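Local coordinates for 6-phospho-beta-glucosidase BglT (Thermotoga maritima, PDB 1UP7), which hydrolyses cellobiose 6'-phosphate to glucose 6-phosphate and glucose, using bound NAD(+) and a manganese ion, at residues P16-G21 / I78-P83; D49-L54 / F59-S64; E276-R279 / I284-E287. One frame throughout, in Å; residues are numbered along the deposited sequence.

Contact 1: residues P16-G21 / I78-P83; sequences PELVKG and IFQFRP. With NAD (nicotinamide-adenine-dinucleotide), chain I.
The bridging oxygen O3 of the NAD pyrophosphate is gripped twice by Arg82, from NE at 3.0 Å and by a weaker bond from NH2. Arg82 NE also bonds NAD O1A, while Arg82 NH2 reaches across to the other phosphate and binds NAD O1N at 2.8 Å. The guanidinium thus spans both phosphates. This is a Rossmann-type NAD domain, in which strand 76-79 runs beside strand 4-8 and carries residues 80-82 past the cofactor. A bend at chi3 (-64°) turns the Arg82 guanidinium so that C3D of the nicotinamide ribose lies over the centre of one face, 3.6 Å above the plane. NH1 is held from another direction by a salt bridge to Glu105, a residue that probably raises the basicity of the catalytic tyrosine. Phe81 lies beside the adenine, its CB 3.3 Å from NAD C4A.

Away from the pyrophosphate, helix 15-25 packs on the sheet through Leu18. With CG anti to the backbone N (chi1 177°), Leu18 reaches toward Ile78, the two meeting tip to tip with Leu18 CD1 4.0 Å from Ile78 CD1. Gln80 also meets Leu18: its NE2 donates to Gly9 O, and its OE1 rests 3.4 Å from Leu18 CD2, a van der Waals touch against a methyl group.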
loop_
_atom_site.group_PDB
_atom_site.type_symbol
_atom_site.label_atom_id
_atom_site.label_comp_id
_atom_site.label_asym_id
_atom_site.label_seq_id
_atom_site.Cartn_x
_atom_site.Cartn_y
_atom_site.Cartn_z
ATOM N N PRO A 16 -26.682 13.825 -33.248
ATOM C CA PRO A 16 -27.671 12.924 -33.847
ATOM C C PRO A 16 -27.391 11.469 -33.494
ATOM O O PRO A 16 -28.325 10.731 -33.198
ATOM C CB PRO A 16 -27.486 13.143 -35.360
ATOM C CG PRO A 16 -26.929 14.522 -35.470
ATOM C CD PRO A 16 -25.992 14.613 -34.298
ATOM N N GLU A 17 -26.122 11.068 -33.501
ATOM C CA GLU A 17 -25.752 9.707 -33.096
ATOM C C GLU A 17 -26.006 9.461 -31.616
ATOM O O GLU A 17 -26.523 8.406 -31.245
ATOM C CB GLU A 17 -24.288 9.385 -33.486
ATOM C CG GLU A 17 -24.002 7.930 -33.847
ATOM C CD GLU A 17 -24.606 7.462 -35.182
ATOM O OE1 GLU A 17 -24.394 8.102 -36.257
ATOM O OE2 GLU A 17 -25.282 6.403 -35.166
ATOM N N LEU A 18 -25.669 10.418 -30.759
ATOM C CA LEU A 18 -26.033 10.283 -29.350
ATOM C C LEU A 18 -27.529 10.054 -29.161
ATOM O O LEU A 18 -27.946 9.165 -28.419
ATOM C CB LEU A 18 -25.603 11.493 -28.553
ATOM C CG LEU A 18 -26.003 11.478 -27.083
ATOM C CD1 LEU A 18 -25.132 10.511 -26.292
ATOM C CD2 LEU A 18 -25.863 12.919 -26.583
ATOM N N VAL A 19 -28.319 10.848 -29.865
ATOM C CA VAL A 19 -29.764 10.774 -29.794
ATOM C C VAL A 19 -30.299 9.402 -30.267
ATOM O O VAL A 19 -31.203 8.814 -29.644
ATOM C CB VAL A 19 -30.362 11.963 -30.572
ATOM C CG1 VAL A 19 -31.801 11.755 -30.856
ATOM C CG2 VAL A 19 -30.144 13.235 -29.756
ATOM N N LYS A 20 -29.726 8.904 -31.358
ATOM C CA LYS A 20 -30.018 7.570 -31.863
ATOM C C LYS A 20 -29.774 6.523 -30.772
ATOM O O LYS A 20 -30.617 5.681 -30.520
ATOM C CB LYS A 20 -29.157 7.280 -33.106
ATOM C CG LYS A 20 -29.010 5.800 -33.508
ATOM C CD LYS A 20 -29.417 5.591 -34.948
ATOM C CE LYS A 20 -28.972 4.210 -35.502
ATOM N NZ LYS A 20 -27.482 4.189 -35.808
ATOM N N GLY A 21 -28.614 6.598 -30.134
ATOM C CA GLY A 21 -28.314 5.788 -28.968
ATOM C C GLY A 21 -29.343 5.892 -27.849
ATOM O O GLY A 21 -29.799 4.880 -27.333
ATOM N N ILE A 78 -24.288 14.994 -19.824
ATOM C CA ILE A 78 -23.277 14.565 -20.771
ATOM C C ILE A 78 -22.425 15.748 -21.172
ATOM O O ILE A 78 -22.938 16.695 -21.769
ATOM C CB ILE A 78 -23.920 13.857 -22.013
ATOM C CG1 ILE A 78 -24.661 12.572 -21.580
ATOM C CG2 ILE A 78 -22.845 13.573 -23.111
ATOM C CD1 ILE A 78 -25.601 12.015 -22.622
ATOM N N PHE A 79 -21.122 15.688 -20.840
ATOM C CA PHE A 79 -20.155 16.690 -21.301
ATOM C C PHE A 79 -19.636 16.282 -22.660
ATOM O O PHE A 79 -18.945 15.261 -22.788
ATOM C CB PHE A 79 -18.947 16.799 -20.356
ATOM C CG PHE A 79 -19.208 17.580 -19.118
ATOM C CD1 PHE A 79 -20.496 18.068 -18.822
ATOM C CD2 PHE A 79 -18.173 17.814 -18.219
ATOM C CE1 PHE A 79 -20.738 18.778 -17.648
ATOM C CE2 PHE A 79 -18.396 18.551 -17.040
ATOM C CZ PHE A 79 -19.684 19.032 -16.761
ATOM N N GLN A 80 -19.912 17.108 -23.657
ATOM C CA GLN A 80 -19.576 16.785 -25.037
ATOM C C GLN A 80 -19.216 18.084 -25.792
ATOM O O GLN A 80 -19.321 18.192 -27.015
ATOM C CB GLN A 80 -20.754 15.987 -25.607
ATOM C CG GLN A 80 -21.294 16.445 -26.866
ATOM C CD GLN A 80 -22.636 15.839 -27.226
ATOM O OE1 GLN A 80 -22.950 14.726 -26.849
ATOM N NE2 GLN A 80 -23.391 16.554 -28.042
ATOM N N PHE A 81 -18.760 19.063 -25.033
ATOM C CA PHE A 81 -18.312 20.360 -25.562
ATOM C C PHE A 81 -16.797 20.407 -25.775
ATOM O O PHE A 81 -16.045 19.715 -25.117
ATOM C CB PHE A 81 -18.743 21.515 -24.630
ATOM C CG PHE A 81 -18.278 21.362 -23.217
ATOM C CD1 PHE A 81 -19.021 20.619 -22.303
ATOM C CD2 PHE A 81 -17.076 21.953 -22.796
ATOM C CE1 PHE A 81 -18.584 20.477 -20.981
ATOM C CE2 PHE A 81 -16.629 21.808 -21.483
ATOM C CZ PHE A 81 -17.381 21.055 -20.577
ATOM N N ARG A 82 -16.360 21.230 -26.704
ATOM C CA ARG A 82 -14.943 21.410 -26.948
ATOM C C ARG A 82 -14.528 22.800 -26.481
ATOM O O ARG A 82 -14.832 23.778 -27.147
ATOM C CB ARG A 82 -14.652 21.251 -28.438
ATOM C CG ARG A 82 -13.171 21.221 -28.822
ATOM C CD ARG A 82 -12.950 21.201 -30.335
ATOM N NE ARG A 82 -13.474 19.989 -30.949
ATOM C CZ ARG A 82 -12.843 18.813 -30.940
ATOM N NH1 ARG A 82 -11.643 18.688 -30.352
ATOM N NH2 ARG A 82 -13.408 17.771 -31.517
ATOM N N PRO A 83 -13.844 22.903 -25.346
ATOM C CA PRO A 83 -13.334 24.200 -24.897
ATOM C C PRO A 83 -12.423 24.820 -25.966
ATOM O O PRO A 83 -11.497 24.164 -26.452
ATOM C CB PRO A 83 -12.562 23.863 -23.608
ATOM C CG PRO A 83 -13.134 22.500 -23.149
ATOM C CD PRO A 83 -13.501 21.815 -24.421
HETATM P PA NAD I . -17.176 20.478 -31.419
HETATM O O1A NAD I . -16.190 21.499 -31.827
HETATM O O2A NAD I . -18.326 20.225 -32.418
HETATM O O5B NAD I . -17.757 21.021 -30.007
HETATM C C5B NAD I . -19.009 20.577 -29.552
HETATM C C4B NAD I . -19.867 21.762 -29.128
HETATM O O4B NAD I . -19.383 22.318 -27.908
HETATM C C3B NAD I . -19.925 22.910 -30.128
HETATM O O3B NAD I . -21.271 23.044 -30.560
HETATM C C2B NAD I . -19.471 24.139 -29.337
HETATM O O2B NAD I . -20.226 25.290 -29.654
HETATM C C1B NAD I . -19.779 23.693 -27.919
HETATM N N9A NAD I . -19.046 24.396 -26.870
HETATM C C8A NAD I . -17.762 24.908 -26.874
HETATM N N7A NAD I . -17.549 25.425 -25.644
HETATM C C5A NAD I . -18.619 25.213 -24.855
HETATM C C6A NAD I . -18.930 25.541 -23.542
HETATM N N6A NAD I . -18.072 26.191 -22.762
HETATM N N1A NAD I . -20.173 25.187 -23.032
HETATM C C2A NAD I . -21.098 24.532 -23.827
HETATM N N3A NAD I . -20.789 24.240 -25.133
HETATM C C4A NAD I . -19.577 24.577 -25.628
HETATM O O3 NAD I . -16.330 19.133 -31.167
HETATM P PN NAD I . -16.840 17.615 -31.151
HETATM O O1N NAD I . -16.048 16.975 -32.232
HETATM O O2N NAD I . -18.280 17.479 -31.127
HETATM O O5D NAD I . -16.372 17.064 -29.724
HETATM C C5D NAD I . -16.576 17.736 -28.495
HETATM C C4D NAD I . -15.614 17.132 -27.459
HETATM O O4D NAD I . -15.840 15.741 -27.239
HETATM C C3D NAD I . -14.160 17.243 -27.895
HETATM O O3D NAD I . -13.448 17.582 -26.744
HETATM C C2D NAD I . -13.789 15.843 -28.374
HETATM O O2D NAD I . -12.419 15.503 -28.235
HETATM C C1D NAD I . -14.715 14.933 -27.599
HETATM N N1N NAD I . -15.289 13.919 -28.487
HETATM C C2N NAD I . -16.664 13.835 -28.463
HETATM C C3N NAD I . -17.340 12.930 -29.242
HETATM C C7N NAD I . -18.850 12.907 -29.179
HETATM O O7N NAD I . -19.593 11.706 -29.100
HETATM N N7N NAD I . -19.496 14.083 -29.185
HETATM C C4N NAD I . -16.581 12.093 -30.065
HETATM C C5N NAD I . -15.173 12.158 -30.099
HETATM C C6N NAD I . -14.529 13.094 -29.290
#

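Contact 2: residues D49-L54 / F59-S64; sequences DFVKRL and FKVLIS
Lys52 lies across Val61 with the aliphatic part of its side chain, and the contact begins one carbon out from CB. CB itself stands off from the strand, about 5.1 Å from Val61 CG1. A first torsion of -77° sets CG anti to the carbonyl carbon and beside the backbone N, which brings it down on the valine: Lys52 CG is 3.9 Å from Val61 CG1, with Val61 CB almost as near. CD carries the chain on in extended form without a close partner on the strand. CE then returns to the backbone, 3.8 Å from Val61 O, so the methylene next to the amine passes by a carbonyl oxygen. At the tip the chain bends at chi4 (100°), and NZ stays 4.4 Å from Val61 O, too far for a hydrogen bond. The lysine is an exposed residue, contributing hydrocarbon here rather than its charge.

Deeper in the interface, Val51 CG1 faces Val61 CG1 at 4.3 Å, a loose apolar contact. With CG1 anti to the backbone N (chi1 175°), Val61 offers this methyl to both Lys52 and Val51. No hydrogen bond joins the segments, and the pairing rests on van der Waals contact.

Helix 41-55 is the connection of a beta-alpha-beta crossover between the parallel strands 33-37 and 60-63, and this contact seats its last turns on the second strand. Val48 and Val55 of the same helix extend the apolar surface around Val61. Strand 60-63 is outermost in the chain's six-stranded parallel sheet, paired with strand 33-37 through backbone bonds such as that between Leu62 and Val34, while Val51 also touches Val19 of helix 15-25.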
loop_
_atom_site.group_PDB
_atom_site.type_symbol
_atom_site.label_atom_id
_atom_site.label_comp_id
_atom_site.label_asym_id
_atom_site.label_seq_id
_atom_site.Cartn_x
_atom_site.Cartn_y
_atom_site.Cartn_z
ATOM N N ASP A 49 -33.054 20.765 -34.339
ATOM C CA ASP A 49 -34.211 20.632 -35.218
ATOM C C ASP A 49 -34.150 19.303 -35.958
ATOM O O ASP A 49 -35.167 18.648 -36.149
ATOM C CB ASP A 49 -34.298 21.738 -36.267
ATOM C CG ASP A 49 -34.849 23.028 -35.718
ATOM O OD1 ASP A 49 -35.357 23.034 -34.578
ATOM O OD2 ASP A 49 -34.792 24.104 -36.352
ATOM N N PHE A 50 -32.951 18.919 -36.397
ATOM C CA PHE A 50 -32.739 17.607 -36.994
ATOM C C PHE A 50 -33.025 16.494 -35.963
ATOM O O PHE A 50 -33.734 15.536 -36.276
ATOM C CB PHE A 50 -31.330 17.513 -37.610
ATOM C CG PHE A 50 -30.957 16.148 -38.162
ATOM C CD1 PHE A 50 -31.843 15.400 -38.929
ATOM C CD2 PHE A 50 -29.682 15.637 -37.951
ATOM C CE1 PHE A 50 -31.473 14.145 -39.455
ATOM C CE2 PHE A 50 -29.308 14.395 -38.483
ATOM C CZ PHE A 50 -30.212 13.647 -39.224
ATOM N N VAL A 51 -32.520 16.653 -34.742
ATOM C CA VAL A 51 -32.809 15.729 -33.648
ATOM C C VAL A 51 -34.304 15.492 -33.443
ATOM O O VAL A 51 -34.729 14.327 -33.339
ATOM C CB VAL A 51 -32.142 16.164 -32.296
ATOM C CG1 VAL A 51 -32.684 15.331 -31.120
ATOM C CG2 VAL A 51 -30.657 16.037 -32.385
ATOM N N LYS A 52 -35.084 16.581 -33.407
ATOM C CA LYS A 52 -36.539 16.510 -33.231
ATOM C C LYS A 52 -37.191 15.681 -34.321
ATOM O O LYS A 52 -38.170 14.964 -34.078
ATOM C CB LYS A 52 -37.177 17.906 -33.225
ATOM C CG LYS A 52 -37.007 18.689 -31.932
ATOM C CD LYS A 52 -37.931 19.887 -31.897
ATOM C CE LYS A 52 -37.698 20.735 -30.639
ATOM N NZ LYS A 52 -36.841 21.976 -30.816
ATOM N N ARG A 53 -36.664 15.795 -35.533
ATOM C CA ARG A 53 -37.160 15.026 -36.675
ATOM C C ARG A 53 -36.886 13.521 -36.465
ATOM O O ARG A 53 -37.708 12.688 -36.828
ATOM C CB ARG A 53 -36.489 15.501 -37.953
ATOM C CG ARG A 53 -37.389 16.088 -39.016
ATOM C CD ARG A 53 -36.879 17.347 -39.718
ATOM N NE ARG A 53 -35.558 17.205 -40.340
ATOM C CZ ARG A 53 -34.568 18.113 -40.247
ATOM N NH1 ARG A 53 -34.724 19.232 -39.569
ATOM N NH2 ARG A 53 -33.412 17.902 -40.850
ATOM N N LEU A 54 -35.743 13.174 -35.868
ATOM C CA LEU A 54 -35.413 11.773 -35.596
ATOM C C LEU A 54 -36.146 11.184 -34.394
ATOM O O LEU A 54 -36.433 9.984 -34.376
ATOM C CB LEU A 54 -33.898 11.541 -35.373
ATOM C CG LEU A 54 -32.886 11.925 -36.455
ATOM C CD1 LEU A 54 -31.558 12.247 -35.825
ATOM C CD2 LEU A 54 -32.755 10.853 -37.545
ATOM N N PHE A 59 -39.502 11.153 -26.847
ATOM C CA PHE A 59 -39.354 11.910 -25.606
ATOM C C PHE A 59 -39.310 13.394 -25.943
ATOM O O PHE A 59 -39.161 13.762 -27.115
ATOM C CB PHE A 59 -38.111 11.484 -24.808
ATOM C CG PHE A 59 -36.858 11.294 -25.634
ATOM C CD1 PHE A 59 -36.186 12.379 -26.196
ATOM C CD2 PHE A 59 -36.325 10.019 -25.828
ATOM C CE1 PHE A 59 -34.987 12.188 -26.953
ATOM C CE2 PHE A 59 -35.110 9.830 -26.562
ATOM C CZ PHE A 59 -34.457 10.920 -27.122
ATOM N N LYS A 60 -39.464 14.236 -24.925
ATOM C CA LYS A 60 -39.417 15.681 -25.102
ATOM C C LYS A 60 -37.985 16.126 -25.404
ATOM O O LYS A 60 -37.040 15.658 -24.772
ATOM C CB LYS A 60 -39.974 16.372 -23.861
ATOM C CG LYS A 60 -41.489 16.412 -23.795
ATOM C CD LYS A 60 -42.042 16.988 -22.427
ATOM C CE LYS A 60 -41.287 18.263 -21.907
ATOM N NZ LYS A 60 -41.872 19.596 -22.367
ATOM N N VAL A 61 -37.837 16.996 -26.395
ATOM C CA VAL A 61 -36.543 17.575 -26.748
ATOM C C VAL A 61 -36.558 19.076 -26.444
ATOM O O VAL A 61 -37.387 19.810 -26.979
ATOM C CB VAL A 61 -36.248 17.378 -28.238
ATOM C CG1 VAL A 61 -34.951 18.077 -28.640
ATOM C CG2 VAL A 61 -36.245 15.887 -28.616
ATOM N N LEU A 62 -35.642 19.525 -25.591
ATOM C CA LEU A 62 -35.643 20.907 -25.134
ATOM C C LEU A 62 -34.300 21.599 -25.315
ATOM O O LEU A 62 -33.253 20.969 -25.276
ATOM C CB LEU A 62 -36.078 20.964 -23.658
ATOM C CG LEU A 62 -37.397 20.258 -23.324
ATOM C CD1 LEU A 62 -37.564 20.042 -21.812
ATOM C CD2 LEU A 62 -38.588 21.017 -23.936
ATOM N N ILE A 63 -34.347 22.915 -25.502
ATOM C CA ILE A 63 -33.147 23.727 -25.454
ATOM C C ILE A 63 -33.208 24.629 -24.218
ATOM O O ILE A 63 -34.221 25.261 -23.966
ATOM C CB ILE A 63 -32.997 24.536 -26.779
ATOM C CG1 ILE A 63 -32.731 23.577 -27.970
ATOM C CG2 ILE A 63 -31.868 25.564 -26.653
ATOM C CD1 ILE A 63 -32.813 24.225 -29.347
ATOM N N SER A 64 -32.132 24.639 -23.437
ATOM C CA SER A 64 -31.981 25.592 -22.370
ATOM C C SER A 64 -30.994 26.683 -22.782
ATOM O O SER A 64 -29.908 26.384 -23.321
ATOM C CB SER A 64 -31.497 24.896 -21.128
ATOM O OG SER A 64 -31.178 25.834 -20.138
#

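Contact 3: residues E276-R279 / I284-E287; sequences EKYR and IPEE
A salt bridge from Lys277 NZ to Glu287 OE1, 3.0 Å long, ties the last turn of helix 263-278 to the loop that follows it. The two side chains cross at about a right angle, and the ammonium meets the oxygen on its anti side, 23° out of the carboxylate plane. Glu287 reaches this point with CG anti to the backbone N (chi1 166°) and the rest of the chain extended. Within residues 276-279 a second ion pair forms: Arg279 grips Glu276 side-on, with NE at 2.9 Å and NH2 at 3.0 Å from the single oxygen OE2, which lies near the guanidinium plane.

The apolar part of the contact is made by Pro285 against Tyr278. Pro285 CD meets the edge of the Tyr278 ring, 3.6 Å from CE1 and near the ring plane, and CG lies close to the same carbon. Pro285 CG also comes within 4.4 Å of Lys277 CB, a looser touch. The phenol hydroxyl of Tyr278 is hydrogen-bonded to Ser13 O, which holds the hydroxyl end of the ring. With an alanine in place of Glu287, Lys277 NZ would probably lose its mate across the turn and be set free to swing into solvent.

The other oxygen of Glu287, OE2, lies close to Glu273 OE1, so the lysine is likely to ease the mutual repulsion of two carboxylates as well as pin the loop by charge.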
loop_
_atom_site.group_PDB
_atom_site.type_symbol
_atom_site.label_atom_id
_atom_site.label_comp_id
_atom_site.label_asym_id
_atom_site.label_seq_id
_atom_site.Cartn_x
_atom_site.Cartn_y
_atom_site.Cartn_z
ATOM N N GLU A 276 -24.576 21.626 -43.142
ATOM C CA GLU A 276 -25.412 21.873 -44.314
ATOM C C GLU A 276 -26.405 20.737 -44.585
ATOM O O GLU A 276 -27.567 20.986 -44.914
ATOM C CB GLU A 276 -24.560 22.145 -45.558
ATOM C CG GLU A 276 -24.174 23.612 -45.719
ATOM C CD GLU A 276 -25.320 24.562 -45.352
ATOM O OE1 GLU A 276 -26.308 24.654 -46.146
ATOM O OE2 GLU A 276 -25.240 25.184 -44.252
ATOM N N LYS A 277 -25.941 19.498 -44.447
ATOM C CA LYS A 277 -26.808 18.334 -44.596
ATOM C C LYS A 277 -27.857 18.259 -43.482
ATOM O O LYS A 277 -28.989 17.881 -43.737
ATOM C CB LYS A 277 -25.989 17.045 -44.621
ATOM C CG LYS A 277 -25.609 16.590 -46.010
ATOM C CD LYS A 277 -24.246 15.902 -46.012
ATOM C CE LYS A 277 -23.870 15.376 -47.420
ATOM N NZ LYS A 277 -22.669 14.495 -47.306
ATOM N N TYR A 278 -27.488 18.613 -42.246
ATOM C CA TYR A 278 -28.447 18.526 -41.136
ATOM C C TYR A 278 -29.673 19.451 -41.304
ATOM O O TYR A 278 -30.701 19.227 -40.679
ATOM C CB TYR A 278 -27.790 18.772 -39.778
ATOM C CG TYR A 278 -26.822 17.720 -39.282
ATOM C CD1 TYR A 278 -26.753 16.453 -39.851
ATOM C CD2 TYR A 278 -25.948 18.023 -38.254
ATOM C CE1 TYR A 278 -25.837 15.512 -39.381
ATOM C CE2 TYR A 278 -25.042 17.116 -37.796
ATOM C CZ TYR A 278 -24.984 15.854 -38.346
ATOM O OH TYR A 278 -24.060 14.948 -37.835
ATOM N N ARG A 279 -29.561 20.473 -42.155
ATOM C CA ARG A 279 -30.666 21.384 -42.462
ATOM C C ARG A 279 -31.906 20.643 -42.966
ATOM O O ARG A 279 -33.036 20.971 -42.562
ATOM C CB ARG A 279 -30.248 22.422 -43.523
ATOM C CG ARG A 279 -29.308 23.541 -43.011
ATOM C CD ARG A 279 -29.316 24.827 -43.863
ATOM N NE ARG A 279 -28.091 25.614 -43.658
ATOM C CZ ARG A 279 -27.933 26.602 -42.755
ATOM N NH1 ARG A 279 -28.930 26.968 -41.947
ATOM N NH2 ARG A 279 -26.760 27.231 -42.665
ATOM N N ILE A 284 -29.610 10.011 -40.425
ATOM C CA ILE A 284 -28.207 10.355 -40.165
ATOM C C ILE A 284 -27.347 10.101 -41.412
ATOM O O ILE A 284 -27.372 8.992 -41.968
ATOM C CB ILE A 284 -27.685 9.578 -38.935
ATOM C CG1 ILE A 284 -28.575 9.889 -37.725
ATOM C CG2 ILE A 284 -26.214 9.941 -38.635
ATOM C CD1 ILE A 284 -28.256 9.113 -36.475
ATOM N N PRO A 285 -26.611 11.112 -41.883
ATOM C CA PRO A 285 -25.831 10.963 -43.118
ATOM C C PRO A 285 -24.614 10.064 -42.880
ATOM O O PRO A 285 -24.001 10.082 -41.790
ATOM C CB PRO A 285 -25.355 12.393 -43.421
ATOM C CG PRO A 285 -26.027 13.296 -42.407
ATOM C CD PRO A 285 -26.409 12.435 -41.256
ATOM N N GLU A 286 -24.242 9.300 -43.906
ATOM C CA GLU A 286 -23.083 8.401 -43.803
ATOM C C GLU A 286 -21.788 9.176 -43.520
ATOM O O GLU A 286 -20.888 8.642 -42.871
ATOM C CB GLU A 286 -22.956 7.505 -45.058
ATOM C CG GLU A 286 -21.984 6.325 -44.884
ATOM N N GLU A 287 -21.717 10.430 -43.987
ATOM C CA GLU A 287 -20.539 11.283 -43.797
ATOM C C GLU A 287 -20.150 11.524 -42.341
ATOM O O GLU A 287 -19.024 11.959 -42.073
ATOM C CB GLU A 287 -20.679 12.638 -44.500
ATOM C CG GLU A 287 -19.629 13.652 -44.024
ATOM C CD GLU A 287 -19.381 14.816 -44.971
ATOM O OE1 GLU A 287 -19.995 14.895 -46.066
ATOM O OE2 GLU A 287 -18.539 15.671 -44.600
#

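Overall arrangement
The three contacts form a triangle, with centres about 13 Å apart between contacts 1 and 2 and about 16 Å from contact 3 to each of the others. Val19 CG2 of contact 1 packs on Val51 CG1 of contact 2 at 3.6 Å, joining helices 15-25 and 41-55 over one parallel sheet. Contact 3, from the C-terminal domain, leans on both: Phe50 CE2 meets Tyr278 CD1 at 3.6 Å, Arg53 NH2 probably bonds to Tyr278 O at 3.0 Å, and Pro16 CG touches Tyr278 CZ. Contact 1 touches NAD directly; the side chain of Tyr278 is about 9 Å from it, and that of Glu287 about 10 Å from the bound glucose 6-phosphate.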